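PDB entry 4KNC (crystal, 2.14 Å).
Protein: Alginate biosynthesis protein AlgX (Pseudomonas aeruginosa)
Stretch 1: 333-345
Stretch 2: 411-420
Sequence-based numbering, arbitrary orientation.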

# COMPACT_ATOMS: atom_id res chain seq x y z
N LYS A 333 0.46 32.13 5.59
CA LYS A 333 -0.15 31.59 6.79
C LYS A 333 -1.62 31.31 6.50
O LYS A 333 -2.31 32.13 5.90
CB LYS A 333 0.02 32.52 7.99
N LEU A 334 -2.09 30.14 6.92
CA LEU A 334 -3.46 29.73 6.68
C LEU A 334 -4.45 30.44 7.60
O LEU A 334 -4.26 30.47 8.81
CB LEU A 334 -3.61 28.21 6.82
CG LEU A 334 -2.83 27.39 5.79
CD1 LEU A 334 -3.13 25.90 5.92
CD2 LEU A 334 -3.12 27.90 4.38
N ARG A 335 -5.48 31.03 7.01
CA ARG A 335 -6.59 31.56 7.78
C ARG A 335 -7.67 30.49 7.79
O ARG A 335 -7.61 29.54 7.01
CB ARG A 335 -7.12 32.84 7.14
CG ARG A 335 -6.12 33.99 7.10
N GLN A 336 -8.64 30.62 8.69
CA GLN A 336 -9.77 29.71 8.69
C GLN A 336 -10.50 29.84 7.37
O GLN A 336 -10.86 30.94 6.95
CB GLN A 336 -10.71 30.02 9.86
CG GLN A 336 -10.12 29.75 11.23
CD GLN A 336 -9.93 28.26 11.50
OE1 GLN A 336 -10.70 27.43 11.02
NE2 GLN A 336 -8.89 27.93 12.26
N GLY A 337 -10.70 28.71 6.69
CA GLY A 337 -11.39 28.72 5.41
C GLY A 337 -10.48 28.73 4.20
O GLY A 337 -9.49 28.00 4.14
N ARG A 338 -10.82 29.56 3.22
CA ARG A 338 -10.14 29.58 1.93
C ARG A 338 -8.88 30.42 1.95
O ARG A 338 -8.88 31.54 2.46
CB ARG A 338 -11.09 30.12 0.85
CG ARG A 338 -10.51 30.19 -0.54
CD ARG A 338 -11.59 30.35 -1.59
NE ARG A 338 -12.00 31.74 -1.75
CZ ARG A 338 -13.17 32.24 -1.38
NH1 ARG A 338 -14.09 31.45 -0.82
NH2 ARG A 338 -13.43 33.52 -1.58
N ASN A 339 -7.79 29.88 1.40
CA ASN A 339 -6.56 30.65 1.22
C ASN A 339 -6.04 30.54 -0.20
O ASN A 339 -5.61 29.47 -0.63
CB ASN A 339 -5.48 30.17 2.20
CG ASN A 339 -5.92 30.25 3.65
OD1 ASN A 339 -5.63 31.22 4.36
ND2 ASN A 339 -6.64 29.22 4.11
N GLU A 340 -6.09 31.64 -0.95
CA GLU A 340 -5.42 31.71 -2.24
C GLU A 340 -3.92 31.60 -1.98
O GLU A 340 -3.36 32.41 -1.26
CB GLU A 340 -5.70 33.04 -2.95
N VAL A 341 -3.28 30.58 -2.56
CA VAL A 341 -1.87 30.34 -2.27
C VAL A 341 -0.95 30.74 -3.43
O VAL A 341 0.09 31.37 -3.21
CB VAL A 341 -1.61 28.88 -1.89
CG1 VAL A 341 -0.17 28.69 -1.46
CG2 VAL A 341 -2.55 28.46 -0.77
N LEU A 342 -1.32 30.39 -4.65
CA LEU A 342 -0.52 30.78 -5.81
C LEU A 342 -1.41 31.40 -6.87
O LEU A 342 -2.48 30.86 -7.19
CB LEU A 342 0.22 29.59 -6.38
CG LEU A 342 1.12 28.83 -5.41
CD1 LEU A 342 1.63 27.56 -6.06
CD2 LEU A 342 2.28 29.70 -4.98
N LEU A 343 -0.99 32.54 -7.40
CA LEU A 343 -1.74 33.24 -8.43
C LEU A 343 -0.83 33.55 -9.61
O LEU A 343 0.15 34.29 -9.47
CB LEU A 343 -2.37 34.53 -7.87
CG LEU A 343 -3.31 35.36 -8.76
CD1 LEU A 343 -4.58 34.59 -9.11
CD2 LEU A 343 -3.66 36.71 -8.11
N ASN A 344 -1.14 32.95 -10.76
CA ASN A 344 -0.48 33.27 -12.02
C ASN A 344 -0.88 34.67 -12.51
O ASN A 344 -1.42 34.83 -13.61
CB ASN A 344 -0.85 32.21 -13.06
CG ASN A 344 -0.09 32.35 -14.37
OD1 ASN A 344 0.80 33.19 -14.51
ND2 ASN A 344 -0.44 31.51 -15.34
N SER A 345 -0.61 35.69 -11.69
CA SER A 345 -1.02 37.07 -12.01
C SER A 345 -0.33 37.67 -13.24
O SER A 345 -0.82 38.64 -13.81
CB SER A 345 -0.83 37.99 -10.80
OG SER A 345 0.52 37.97 -10.35
N GLN A 411 -5.10 26.47 -19.12
CA GLN A 411 -4.07 27.33 -18.55
C GLN A 411 -4.29 27.59 -17.06
O GLN A 411 -5.33 28.13 -16.66
CB GLN A 411 -3.98 28.66 -19.31
CG GLN A 411 -3.44 28.54 -20.72
CD GLN A 411 -1.98 28.14 -20.76
OE1 GLN A 411 -1.09 28.92 -20.40
NE2 GLN A 411 -1.72 26.91 -21.20
N PHE A 412 -3.31 27.20 -16.25
CA PHE A 412 -3.35 27.42 -14.81
C PHE A 412 -3.55 28.90 -14.45
O PHE A 412 -2.88 29.78 -15.00
CB PHE A 412 -2.06 26.89 -14.18
CG PHE A 412 -1.98 27.10 -12.68
CD1 PHE A 412 -2.68 26.28 -11.82
CD2 PHE A 412 -1.18 28.10 -12.15
CE1 PHE A 412 -2.60 26.46 -10.44
CE2 PHE A 412 -1.10 28.29 -10.78
CZ PHE A 412 -1.81 27.47 -9.92
N LEU A 413 -4.48 29.16 -13.55
CA LEU A 413 -4.64 30.50 -13.02
C LEU A 413 -4.30 30.55 -11.54
O LEU A 413 -3.52 31.39 -11.10
CB LEU A 413 -6.06 31.02 -13.23
CG LEU A 413 -6.24 32.31 -12.42
CD1 LEU A 413 -5.57 33.50 -13.13
CD2 LEU A 413 -7.70 32.57 -12.14
N SER A 414 -4.88 29.65 -10.75
CA SER A 414 -4.60 29.70 -9.31
C SER A 414 -4.65 28.38 -8.55
O SER A 414 -5.30 27.42 -8.98
CB SER A 414 -5.49 30.74 -8.62
OG SER A 414 -6.74 30.17 -8.27
N LEU A 415 -3.95 28.35 -7.42
CA LEU A 415 -4.08 27.29 -6.45
C LEU A 415 -4.49 27.87 -5.11
O LEU A 415 -3.87 28.83 -4.62
CB LEU A 415 -2.76 26.51 -6.29
CG LEU A 415 -2.74 25.57 -5.08
CD1 LEU A 415 -3.72 24.42 -5.26
CD2 LEU A 415 -1.34 25.04 -4.79
N GLU A 416 -5.53 27.28 -4.52
CA GLU A 416 -6.09 27.72 -3.25
C GLU A 416 -6.13 26.55 -2.29
O GLU A 416 -6.32 25.40 -2.70
CB GLU A 416 -7.52 28.23 -3.44
CG GLU A 416 -7.66 29.46 -4.31
CD GLU A 416 -9.12 29.87 -4.49
OE1 GLU A 416 -9.37 31.06 -4.79
OE2 GLU A 416 -10.01 29.01 -4.33
N ILE A 417 -5.99 26.83 -1.00
CA ILE A 417 -5.96 25.76 -0.02
C ILE A 417 -6.94 25.96 1.14
O ILE A 417 -6.84 26.92 1.90
CB ILE A 417 -4.53 25.53 0.51
CG1 ILE A 417 -3.65 24.99 -0.62
CG2 ILE A 417 -4.55 24.57 1.70
CD1 ILE A 417 -2.28 24.56 -0.20
N GLU A 418 -7.89 25.04 1.27
CA GLU A 418 -8.82 25.06 2.40
C GLU A 418 -8.10 24.64 3.69
O GLU A 418 -7.46 23.59 3.73
CB GLU A 418 -10.00 24.13 2.12
CG GLU A 418 -11.15 24.26 3.10
CD GLU A 418 -12.06 25.42 2.77
OE1 GLU A 418 -12.49 25.54 1.60
OE2 GLU A 418 -12.35 26.23 3.68
N ALA A 419 -8.21 25.46 4.73
CA ALA A 419 -7.56 25.16 6.01
C ALA A 419 -8.04 23.83 6.63
O ALA A 419 -9.20 23.45 6.47
CB ALA A 419 -7.76 26.31 6.99
N PRO A 420 -7.13 23.12 7.31
CA PRO A 420 -7.43 21.82 7.92
C PRO A 420 -8.37 21.91 9.13
O PRO A 420 -8.35 22.92 9.84
CB PRO A 420 -6.06 21.31 8.37
CG PRO A 420 -5.07 22.13 7.58
CD PRO A 420 -5.70 23.45 7.39

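Two stretches of AlgX, distant in sequence, bury 860 Å² between them, both sides summed; their strands run antiparallel, with 145° between their N-to-C directions. The backbone ladder starts where Ala419 N donates to Gly337 O (2.9 Å) and continues with Ile417 N to Asn339 O (2.7 Å); the return bond, Asn339 N to Ile417 O (3.1 Å), is bent and weak. Beyond Glu340, which faces Glu416, the register shifts by one in a beta bulge. There Leu415 O accepts from two successive amides, Val341 N (2.8 Å) and Leu342 N (3.0 Å), so the extra residue is accommodated without losing the pairing. Val341, with phi/psi of -106/-44°, departs from extended geometry at this point. Leu415 N answers to Leu342 O (2.9 Å), and Asn344 N closes the ladder on Leu413 O (2.9 Å). Asn339 O, besides accepting from Ile417 N, also takes a CA-H...O contact from Glu416 CA (3.2 Å).

Two asparagines extend this pattern with their side chains. Buried Asn339, chi1 m, sends its ND2 to Ile417 O (3.2 Å), reinforcing the weak backbone bond to the same carbonyl. Its carboxamide also braces the preceding loop: Arg335 N donates to Asn339 OD1 (2.7 Å), while Asn339 ND2 donates to Arg335 O (3.1 Å). A carboxamide suits this place because it offers both donor and acceptor. Asn344, chi1 t, points toward the partner strand and donates from ND2 to Phe412 O (3.0 Å), adding a bond beside that of its own backbone N.

Apolar packing gathers on the face carrying Leu342, Leu415 and Ile417. Leu342 CD1 lies 4.1 Å from Leu415 CD2, and the bulge turns the CB of Val341 toward the other strand, bringing Val341 CG2 to 3.6 Å from Ile417 CG1. These branched side chains fill buried space without polar groups to satisfy. Near the loop end, Leu334 CD1 meets Pro420 CD at 3.8 Å, and the small Ala419 fits its CB 3.2 Å from Arg335 O.

The face with Arg338, Glu340 and Glu416 is more open and polar. Arg338 CD approaches Glu416 OE2 to 3.4 Å, but Arg338 NE and Glu416 OE1 remain 4.1 Å apart, close enough for electrostatic attraction yet beyond a salt bridge. Gly337, at phi/psi 97/-136°, adopts a backbone shape that calls for glycine: a CB would be jammed against the preceding carbonyl oxygen.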